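Poly(beta-D-mannuronate) C5 epimerase (Pseudomonas syringae pv. tomato, PDB 4NK6) epimerizes beta-D-mannuronate to alpha-L-guluronate in alginate and belongs to a periplasmic complex that shields the new polymer from degradation on its way to the outer membrane. Local coordinates at residues Val163-Glu168 / Ala202-Asn207; Ala242-Gly247 / Arg264-Tyr269; Gln338-Gly343 / Ala361-Gly366. All coordinates share one frame; numbering follows the deposited sequence.

Interaction 1: residues Val163-Glu168 / Ala202-Asn207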
loop_
_atom_site.group_PDB
_atom_site.type_symbol
_atom_site.label_atom_id
_atom_site.label_comp_id
_atom_site.label_asym_id
_atom_site.label_seq_id
_atom_site.Cartn_x
_atom_site.Cartn_y
_atom_site.Cartn_z
ATOM N N VAL A 163 -12.420 11.447 1.266
ATOM C CA VAL A 163 -12.729 11.008 -0.093
ATOM C C VAL A 163 -13.194 9.557 -0.038
ATOM O O VAL A 163 -12.426 8.670 0.308
ATOM C CB VAL A 163 -11.503 11.111 -1.023
ATOM C CG1 VAL A 163 -11.909 10.790 -2.466
ATOM C CG2 VAL A 163 -10.879 12.520 -0.920
ATOM N N ASN A 164 -14.457 9.319 -0.368
ATOM C CA ASN A 164 -15.054 8.010 -0.141
ATOM C C ASN A 164 -15.712 7.443 -1.382
ATOM O O ASN A 164 -16.321 8.178 -2.158
ATOM C CB ASN A 164 -16.089 8.087 0.988
ATOM C CG ASN A 164 -15.459 8.325 2.351
ATOM O OD1 ASN A 164 -14.518 7.636 2.738
ATOM N ND2 ASN A 164 -15.988 9.290 3.091
ATOM N N ALA A 165 -15.573 6.133 -1.567
ATOM C CA ALA A 165 -16.349 5.415 -2.565
ATOM C C ALA A 165 -17.796 5.404 -2.095
ATOM O O ALA A 165 -18.091 4.942 -0.992
ATOM C CB ALA A 165 -15.828 3.994 -2.705
ATOM N N TRP A 166 -18.695 5.898 -2.938
ATOM C CA TRP A 166 -20.066 6.172 -2.525
ATOM C C TRP A 166 -21.107 5.487 -3.412
ATOM O O TRP A 166 -21.101 5.634 -4.635
ATOM C CB TRP A 166 -20.302 7.689 -2.517
ATOM C CG TRP A 166 -21.581 8.110 -1.851
ATOM C CD1 TRP A 166 -22.771 8.400 -2.460
ATOM C CD2 TRP A 166 -21.794 8.293 -0.443
ATOM N NE1 TRP A 166 -23.708 8.750 -1.517
ATOM C CE2 TRP A 166 -23.134 8.690 -0.272
ATOM C CE3 TRP A 166 -20.981 8.149 0.689
ATOM C CZ2 TRP A 166 -23.683 8.945 0.986
ATOM C CZ3 TRP A 166 -21.529 8.409 1.937
ATOM C CH2 TRP A 166 -22.864 8.803 2.073
ATOM N N SER A 167 -22.006 4.738 -2.786
ATOM C CA SER A 167 -23.111 4.132 -3.510
ATOM C C SER A 167 -24.311 5.071 -3.448
ATOM O O SER A 167 -24.840 5.347 -2.371
ATOM C CB SER A 167 -23.452 2.763 -2.919
ATOM O OG SER A 167 -24.636 2.232 -3.495
ATOM N N GLU A 168 -24.726 5.585 -4.602
ATOM C CA GLU A 168 -25.878 6.477 -4.647
ATOM C C GLU A 168 -27.168 5.721 -4.362
ATOM O O GLU A 168 -28.111 6.287 -3.804
ATOM C CB GLU A 168 -25.958 7.211 -5.988
ATOM C CG GLU A 168 -24.817 8.204 -6.200
ATOM C CD GLU A 168 -24.962 9.021 -7.474
ATOM O OE1 GLU A 168 -25.710 10.024 -7.462
ATOM O OE2 GLU A 168 -24.311 8.669 -8.482
ATOM N N ALA A 202 -12.647 5.549 2.494
ATOM C CA ALA A 202 -13.201 4.245 2.791
ATOM C C ALA A 202 -13.828 3.587 1.561
ATOM O O ALA A 202 -14.282 4.270 0.639
ATOM C CB ALA A 202 -14.218 4.349 3.928
ATOM N N SER A 203 -13.809 2.257 1.551
ATOM C CA SER A 203 -14.599 1.463 0.610
ATOM C C SER A 203 -14.132 1.506 -0.846
ATOM O O SER A 203 -14.887 1.173 -1.754
ATOM C CB SER A 203 -16.085 1.813 0.737
ATOM O OG SER A 203 -16.558 1.402 2.012
ATOM N N MET A 204 -12.870 1.861 -1.057
ATOM C CA MET A 204 -12.324 1.920 -2.408
ATOM C C MET A 204 -11.686 0.622 -2.862
ATOM O O MET A 204 -11.168 -0.143 -2.057
ATOM C CB MET A 204 -11.249 2.997 -2.490
ATOM C CG MET A 204 -11.770 4.416 -2.352
ATOM S SD MET A 204 -10.393 5.548 -2.533
ATOM C CE MET A 204 -11.257 7.121 -2.392
ATOM N N GLY A 205 -11.676 0.408 -4.172
ATOM C CA GLY A 205 -10.878 -0.655 -4.733
ATOM C C GLY A 205 -11.640 -1.943 -4.941
ATOM O O GLY A 205 -12.623 -2.233 -4.247
ATOM N N TYR A 206 -11.161 -2.730 -5.893
ATOM C CA TYR A 206 -11.715 -4.047 -6.142
ATOM C C TYR A 206 -10.709 -4.879 -6.935
ATOM O O TYR A 206 -9.619 -4.403 -7.251
ATOM C CB TYR A 206 -13.079 -3.949 -6.846
ATOM C CG TYR A 206 -13.044 -3.467 -8.284
ATOM C CD1 TYR A 206 -12.643 -2.171 -8.595
ATOM C CD2 TYR A 206 -13.445 -4.304 -9.330
ATOM C CE1 TYR A 206 -12.623 -1.716 -9.916
ATOM C CE2 TYR A 206 -13.432 -3.867 -10.659
ATOM C CZ TYR A 206 -13.020 -2.562 -10.941
ATOM O OH TYR A 206 -12.992 -2.106 -12.248
ATOM N N ASN A 207 -11.076 -6.122 -7.232
ATOM C CA ASN A 207 -10.170 -7.087 -7.867
ATOM C C ASN A 207 -9.953 -6.804 -9.359
ATOM O O ASN A 207 -10.408 -7.559 -10.212
ATOM C CB ASN A 207 -10.729 -8.506 -7.676
ATOM C CG ASN A 207 -9.795 -9.594 -8.199
ATOM O OD1 ASN A 207 -8.575 -9.495 -8.081
ATOM N ND2 ASN A 207 -10.376 -10.638 -8.779
#
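Ala-165 and Ala-202 share the sound hydrogen bond of this contact. N of Ala-165 donates to O of Ala-202 at 3.2 Å, and the N-H...O angle is 155°. N of Ala-202 lies 2.8 Å from OD1 of Asn-164, a weak bond bent to 118° at the hydrogen. The side-chain amide of Asn-164 is held from its other end as well, where ND2 bonds to OE1 of Glu-139. Strands 162-167 and 200-202 run parallel, one coil beside the next in the right-handed beta-helix that the domain is built on. Strand 162-167 also bonds to strand 139-143, the coil before. Past Ala-202 the chain turns away into a loop. There the methyl CB of Ala-165 makes a close contact with a backbone carbonyl, 3.1 Å from O of Ser-203. The hydroxyl of Ser-203 is satisfied outside this contact, by OD2 of Asp-243. Side-chain packing involves Met-204, which is extended beyond CG and runs back to the strand. Its CG lies 4.1 Å from CB of Ala-165. At its tip, a chi3 of 178° carries CE on to Val-163, where it comes to 3.3 Å from O and packs 3.7 Å from CG1 of the same valine.

Interaction 2: residues Ala242-Gly247 / Arg264-Tyr269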
loop_
_atom_site.group_PDB
_atom_site.type_symbol
_atom_site.label_atom_id
_atom_site.label_comp_id
_atom_site.label_asym_id
_atom_site.label_seq_id
_atom_site.Cartn_x
_atom_site.Cartn_y
_atom_site.Cartn_z
ATOM N N ALA A 242 -10.188 2.464 5.325
ATOM C CA ALA A 242 -11.030 1.393 5.836
ATOM C C ALA A 242 -11.817 0.736 4.709
ATOM O O ALA A 242 -12.218 1.406 3.762
ATOM C CB ALA A 242 -11.989 1.945 6.895
ATOM N N ASP A 243 -12.042 -0.570 4.824
ATOM C CA ASP A 243 -12.894 -1.298 3.879
ATOM C C ASP A 243 -12.363 -1.244 2.437
ATOM O O ASP A 243 -13.123 -1.420 1.478
ATOM C CB ASP A 243 -14.338 -0.776 3.935
ATOM C CG ASP A 243 -15.338 -1.758 3.322
ATOM O OD1 ASP A 243 -15.317 -2.934 3.728
ATOM O OD2 ASP A 243 -16.110 -1.367 2.422
ATOM N N MET A 244 -11.062 -0.985 2.299
ATOM C CA MET A 244 -10.399 -0.945 1.001
ATOM C C MET A 244 -10.054 -2.360 0.555
ATOM O O MET A 244 -9.741 -3.216 1.384
ATOM C CB MET A 244 -9.097 -0.142 1.092
ATOM C CG MET A 244 -9.197 1.174 1.900
ATOM S SD MET A 244 -9.799 2.600 0.986
ATOM C CE MET A 244 -8.375 2.925 -0.060
ATOM N N TRP A 245 -10.078 -2.605 -0.752
ATOM C CA TRP A 245 -9.642 -3.913 -1.272
ATOM C C TRP A 245 -8.167 -4.157 -0.909
ATOM O O TRP A 245 -7.846 -5.141 -0.235
ATOM C CB TRP A 245 -9.914 -4.009 -2.784
ATOM C CG TRP A 245 -9.468 -5.287 -3.437
ATOM C CD1 TRP A 245 -8.388 -5.448 -4.252
ATOM C CD2 TRP A 245 -10.103 -6.572 -3.353
ATOM N NE1 TRP A 245 -8.298 -6.754 -4.666
ATOM C CE2 TRP A 245 -9.343 -7.464 -4.136
ATOM C CE3 TRP A 245 -11.230 -7.057 -2.682
ATOM C CZ2 TRP A 245 -9.670 -8.820 -4.264
ATOM C CZ3 TRP A 245 -11.558 -8.408 -2.817
ATOM C CH2 TRP A 245 -10.775 -9.270 -3.597
ATOM N N TYR A 246 -7.279 -3.258 -1.341
ATOM C CA TYR A 246 -5.951 -3.108 -0.734
ATOM C C TYR A 246 -5.910 -1.707 -0.156
ATOM O O TYR A 246 -6.252 -0.745 -0.846
ATOM C CB TYR A 246 -4.799 -3.197 -1.745
ATOM C CG TYR A 246 -4.635 -4.490 -2.535
ATOM C CD1 TYR A 246 -5.469 -5.588 -2.342
ATOM C CD2 TYR A 246 -3.632 -4.595 -3.486
ATOM C CE1 TYR A 246 -5.295 -6.770 -3.096
ATOM C CE2 TYR A 246 -3.457 -5.748 -4.233
ATOM C CZ TYR A 246 -4.284 -6.828 -4.037
ATOM O OH TYR A 246 -4.068 -7.953 -4.799
ATOM N N GLY A 247 -5.489 -1.570 1.096
ATOM C CA GLY A 247 -5.362 -0.246 1.676
ATOM C C GLY A 247 -4.368 0.618 0.921
ATOM O O GLY A 247 -4.597 1.815 0.717
ATOM N N ARG A 264 -7.583 0.055 8.717
ATOM C CA ARG A 264 -8.483 -0.762 9.518
ATOM C C ARG A 264 -9.496 -1.518 8.666
ATOM O O ARG A 264 -10.119 -0.944 7.771
ATOM C CB ARG A 264 -9.199 0.101 10.569
ATOM C CG ARG A 264 -10.023 1.242 9.976
ATOM C CD ARG A 264 -10.759 2.046 11.053
ATOM N NE ARG A 264 -11.593 1.207 11.910
ATOM C CZ ARG A 264 -12.250 1.653 12.981
ATOM N NH1 ARG A 264 -12.986 0.821 13.710
ATOM N NH2 ARG A 264 -12.174 2.935 13.327
ATOM N N ASP A 265 -9.649 -2.810 8.949
ATOM C CA ASP A 265 -10.719 -3.604 8.358
ATOM C C ASP A 265 -10.692 -3.578 6.830
ATOM O O ASP A 265 -11.741 -3.540 6.178
ATOM C CB ASP A 265 -12.078 -3.105 8.867
ATOM C CG ASP A 265 -12.111 -2.981 10.385
ATOM O OD1 ASP A 265 -11.623 -3.907 11.060
ATOM O OD2 ASP A 265 -12.597 -1.953 10.898
ATOM N N ASN A 266 -9.499 -3.575 6.255
ATOM C CA ASN A 266 -9.392 -3.698 4.804
ATOM C C ASN A 266 -9.545 -5.145 4.372
ATOM O O ASN A 266 -9.414 -6.052 5.190
ATOM C CB ASN A 266 -8.091 -3.082 4.317
ATOM C CG ASN A 266 -8.023 -1.606 4.643
ATOM O OD1 ASN A 266 -8.821 -0.822 4.135
ATOM N ND2 ASN A 266 -7.108 -1.226 5.528
ATOM N N ILE A 267 -9.837 -5.370 3.094
ATOM C CA ILE A 267 -10.270 -6.694 2.683
ATOM C C ILE A 267 -9.114 -7.679 2.501
ATOM O O ILE A 267 -9.035 -8.686 3.210
ATOM C CB ILE A 267 -11.141 -6.657 1.398
ATOM C CG1 ILE A 267 -12.212 -5.565 1.501
ATOM C CG2 ILE A 267 -11.738 -8.037 1.124
ATOM C CD1 ILE A 267 -13.115 -5.652 2.738
ATOM N N VAL A 268 -8.226 -7.411 1.548
ATOM C CA VAL A 268 -7.156 -8.362 1.271
ATOM C C VAL A 268 -5.862 -8.038 2.023
ATOM O O VAL A 268 -5.335 -8.880 2.742
ATOM C CB VAL A 268 -6.865 -8.512 -0.246
ATOM C CG1 VAL A 268 -5.819 -9.607 -0.470
ATOM C CG2 VAL A 268 -8.143 -8.863 -1.013
ATOM N N TYR A 269 -5.343 -6.828 1.828
ATOM C CA TYR A 269 -4.108 -6.393 2.474
ATOM C C TYR A 269 -4.323 -5.019 3.082
ATOM O O TYR A 269 -5.141 -4.241 2.584
ATOM C CB TYR A 269 -2.973 -6.254 1.453
ATOM C CG TYR A 269 -2.608 -7.510 0.681
ATOM C CD1 TYR A 269 -2.253 -8.679 1.342
ATOM C CD2 TYR A 269 -2.575 -7.506 -0.711
ATOM C CE1 TYR A 269 -1.895 -9.819 0.644
ATOM C CE2 TYR A 269 -2.223 -8.643 -1.418
ATOM C CZ TYR A 269 -1.879 -9.792 -0.733
ATOM O OH TYR A 269 -1.528 -10.923 -1.432
HETATM O O HOH W 1 -14.444 -3.376 6.133
#
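N of Ile-267 donates to O of Met-244 at 2.8 Å, with a nearly straight angle of 173°. One residue on, N of Val-268 bonds to O of Trp-245 at 2.9 Å. With CG beside its own backbone N (chi1 -61°), the side chain of Asn-266 lies alongside Met-244, and its OD1 takes the N-H of Met-244 on a lone pair, 2.9 Å away. N of Gly-247 closes the series on O of Tyr-269. Segments 242-247 and 264-269 are loops in consecutive coils of the right-handed beta-helix; the first turns a corner at Gly-247. Parallel bridges at Ala-242 with Arg-264 and at Tyr-246 with Tyr-269 flank them, and the register shifts by one residue in between. One water donates to both OD1 of Asp-243 and O of Asp-265, while OD2 of Asp-243 makes a salt bridge with Arg-183 and accepts from N of Tyr-176. The side chains pack around aromatic rings. CG2 of Val-268, an aliphatic partner, makes a CH-pi contact over the six-membered ring of Trp-245, 3.5 Å from its centroid. The edge of Tyr-269 meets the face of Tyr-246, with centroids 5.0 Å apart and planes at 60°. Tyr-246 is also stacked with Tyr-212.

Interaction 3: residues Gln338-Gly343 / Ala361-Gly366; sequences QNHTDG and ANRRHG
OD1 of Asn-362 takes two bonds from Asn-339, one from its backbone N at 3.0 Å and one from ND2 at 2.9 Å. The two side-chain amides lie side by side, nearly coplanar, with 6° between their planes. ND2 of Asn-362 bonds to O of Ile-336. OD1 of Asn-339 accepts from Asn-315, and N of Asn-362 donates to OD1 of Asn-385, so the pair is part of an asparagine ladder running up the coils of the beta-helix. N of Arg-363 donates to O of Asn-339 at 2.9 Å, and N of Arg-364 to O of Thr-341. N of Gly-343 bonds to O of His-365. OD1 of Asp-342 receives N of His-365 at 3.1 Å on its anti side. A water donates to the same OD1 and accepts from NE of Arg-364, while OD2 of Asp-342 is held by Arg-368 and Thr-345. Farther out, the guanidinium of Arg-363 lies flat on the ring of His-340, with centres 3.7 Å apart and planes at 10°. Its chain is extended from CG to NE, and CZ stands over the ring centre. CD of Arg-364 packs on CB of Thr-341, at 4.0 Å. Amide bonding thus holds the buried asparagines of the two loops together, while flat stacking of cation on ring covers the more exposed side. The nearby arginines would probably stabilise the charge of Asp-342.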
loop_
_atom_site.group_PDB
_atom_site.type_symbol
_atom_site.label_atom_id
_atom_site.label_comp_id
_atom_site.label_asym_id
_atom_site.label_seq_id
_atom_site.Cartn_x
_atom_site.Cartn_y
_atom_site.Cartn_z
ATOM N N GLN A 338 -1.182 -10.833 17.848
ATOM C CA GLN A 338 -2.568 -11.279 17.718
ATOM C C GLN A 338 -3.008 -11.452 16.267
ATOM O O GLN A 338 -4.201 -11.429 15.965
ATOM C CB GLN A 338 -3.528 -10.345 18.487
ATOM C CG GLN A 338 -3.258 -10.329 20.000
ATOM C CD GLN A 338 -4.147 -9.355 20.777
ATOM O OE1 GLN A 338 -4.694 -8.399 20.225
ATOM N NE2 GLN A 338 -4.286 -9.601 22.066
ATOM N N ASN A 339 -2.047 -11.640 15.369
ATOM C CA ASN A 339 -2.381 -12.020 13.994
ATOM C C ASN A 339 -2.743 -13.498 13.950
ATOM O O ASN A 339 -2.284 -14.272 14.794
ATOM C CB ASN A 339 -1.233 -11.674 13.047
ATOM C CG ASN A 339 -0.960 -10.180 13.011
ATOM O OD1 ASN A 339 -1.718 -9.417 12.402
ATOM N ND2 ASN A 339 0.112 -9.747 13.683
ATOM N N HIS A 340 -3.577 -13.894 12.991
ATOM C CA HIS A 340 -4.139 -15.239 13.028
ATOM C C HIS A 340 -3.196 -16.294 12.461
ATOM O O HIS A 340 -3.424 -17.483 12.652
ATOM C CB HIS A 340 -5.501 -15.318 12.336
ATOM C CG HIS A 340 -6.550 -14.449 12.956
ATOM N ND1 HIS A 340 -7.897 -14.645 12.737
ATOM C CD2 HIS A 340 -6.453 -13.364 13.759
ATOM C CE1 HIS A 340 -8.583 -13.725 13.390
ATOM N NE2 HIS A 340 -7.731 -12.935 14.017
ATOM N N THR A 341 -2.157 -15.873 11.748
ATOM C CA THR A 341 -1.065 -16.810 11.461
ATOM C C THR A 341 0.245 -16.331 12.112
ATOM O O THR A 341 0.326 -16.288 13.337
ATOM C CB THR A 341 -0.920 -17.184 9.958
ATOM O OG1 THR A 341 -0.632 -16.022 9.181
ATOM C CG2 THR A 341 -2.203 -17.876 9.423
ATOM N N ASP A 342 1.264 -15.990 11.330
ATOM C CA ASP A 342 2.557 -15.620 11.929
ATOM C C ASP A 342 2.617 -14.133 12.275
ATOM O O ASP A 342 1.852 -13.336 11.737
ATOM C CB ASP A 342 3.719 -15.903 10.976
ATOM C CG ASP A 342 3.795 -17.349 10.529
ATOM O OD1 ASP A 342 3.425 -18.253 11.306
ATOM O OD2 ASP A 342 4.238 -17.570 9.386
ATOM N N GLY A 343 3.559 -13.755 13.137
ATOM C CA GLY A 343 3.870 -12.343 13.331
ATOM C C GLY A 343 4.535 -11.781 12.083
ATOM O O GLY A 343 3.974 -10.932 11.390
ATOM N N ALA A 361 1.993 -13.140 20.911
ATOM C CA ALA A 361 0.663 -13.747 20.871
ATOM C C ALA A 361 0.046 -13.827 19.480
ATOM O O ALA A 361 -1.153 -13.646 19.333
ATOM C CB ALA A 361 -0.311 -13.018 21.857
ATOM N N ASN A 362 0.857 -14.089 18.461
ATOM C CA ASN A 362 0.308 -14.475 17.162
ATOM C C ASN A 362 -0.078 -15.954 17.207
ATOM O O ASN A 362 0.537 -16.723 17.940
ATOM C CB ASN A 362 1.305 -14.176 16.038
ATOM C CG ASN A 362 1.699 -12.700 15.991
ATOM O OD1 ASN A 362 0.966 -11.865 15.459
ATOM N ND2 ASN A 362 2.856 -12.376 16.561
ATOM N N ARG A 363 -1.103 -16.358 16.457
ATOM C CA ARG A 363 -1.661 -17.701 16.637
ATOM C C ARG A 363 -0.699 -18.802 16.210
ATOM O O ARG A 363 -0.727 -19.903 16.755
ATOM C CB ARG A 363 -3.014 -17.862 15.924
ATOM C CG ARG A 363 -4.151 -17.086 16.587
ATOM C CD ARG A 363 -5.478 -17.260 15.864
ATOM N NE ARG A 363 -6.476 -16.325 16.372
ATOM C CZ ARG A 363 -7.759 -16.333 16.025
ATOM N NH1 ARG A 363 -8.210 -17.236 15.163
ATOM N NH2 ARG A 363 -8.593 -15.441 16.545
ATOM N N ARG A 364 0.143 -18.505 15.232
ATOM C CA ARG A 364 1.114 -19.491 14.759
ATOM C C ARG A 364 2.528 -19.118 15.218
ATOM O O ARG A 364 2.748 -18.982 16.417
ATOM C CB ARG A 364 0.985 -19.720 13.246
ATOM C CG ARG A 364 -0.366 -20.374 12.889
ATOM C CD ARG A 364 -0.479 -20.833 11.429
ATOM N NE ARG A 364 0.524 -21.838 11.075
ATOM C CZ ARG A 364 0.387 -23.148 11.294
ATOM N NH1 ARG A 364 1.352 -23.985 10.944
ATOM N NH2 ARG A 364 -0.709 -23.623 11.869
ATOM N N HIS A 365 3.479 -18.952 14.302
ATOM C CA HIS A 365 4.860 -18.660 14.712
ATOM C C HIS A 365 5.120 -17.167 14.893
ATOM O O HIS A 365 4.545 -16.349 14.187
ATOM C CB HIS A 365 5.866 -19.209 13.690
ATOM C CG HIS A 365 5.651 -20.649 13.339
ATOM N ND1 HIS A 365 6.055 -21.683 14.157
ATOM C CD2 HIS A 365 5.059 -21.226 12.266
ATOM C CE1 HIS A 365 5.718 -22.837 13.601
ATOM N NE2 HIS A 365 5.119 -22.586 12.451
ATOM N N GLY A 366 6.008 -16.810 15.820
ATOM C CA GLY A 366 6.410 -15.418 15.974
ATOM C C GLY A 366 7.087 -14.890 14.712
ATOM O O GLY A 366 6.583 -13.984 14.055
HETATM O O HOH W 2 2.480 -20.171 9.838
#

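Overall arrangement
All three contacts join coils of one beta-helix and follow each other along the chain. Interactions 1 and 2 touch, with centres 11 Å apart. Segment 202-207 lies against 242-247: N of Ser-203 is 2.9 Å from O of Ala-242, a probable hydrogen bond, and O of Tyr-206 packs 3.4 Å from CD1 of Trp-245. Interaction 3, like interaction 2, pairs loops of consecutive coils, farther along the helix. Its centre is 19 Å from that of interaction 2, with nearest atoms about 10 Å apart, and 30 Å from that of interaction 1. It touches neither. Interaction 2 is the one near the active site. The side chain of Tyr-269 is about 6 Å from that of His-274, the inferred proton acceptor.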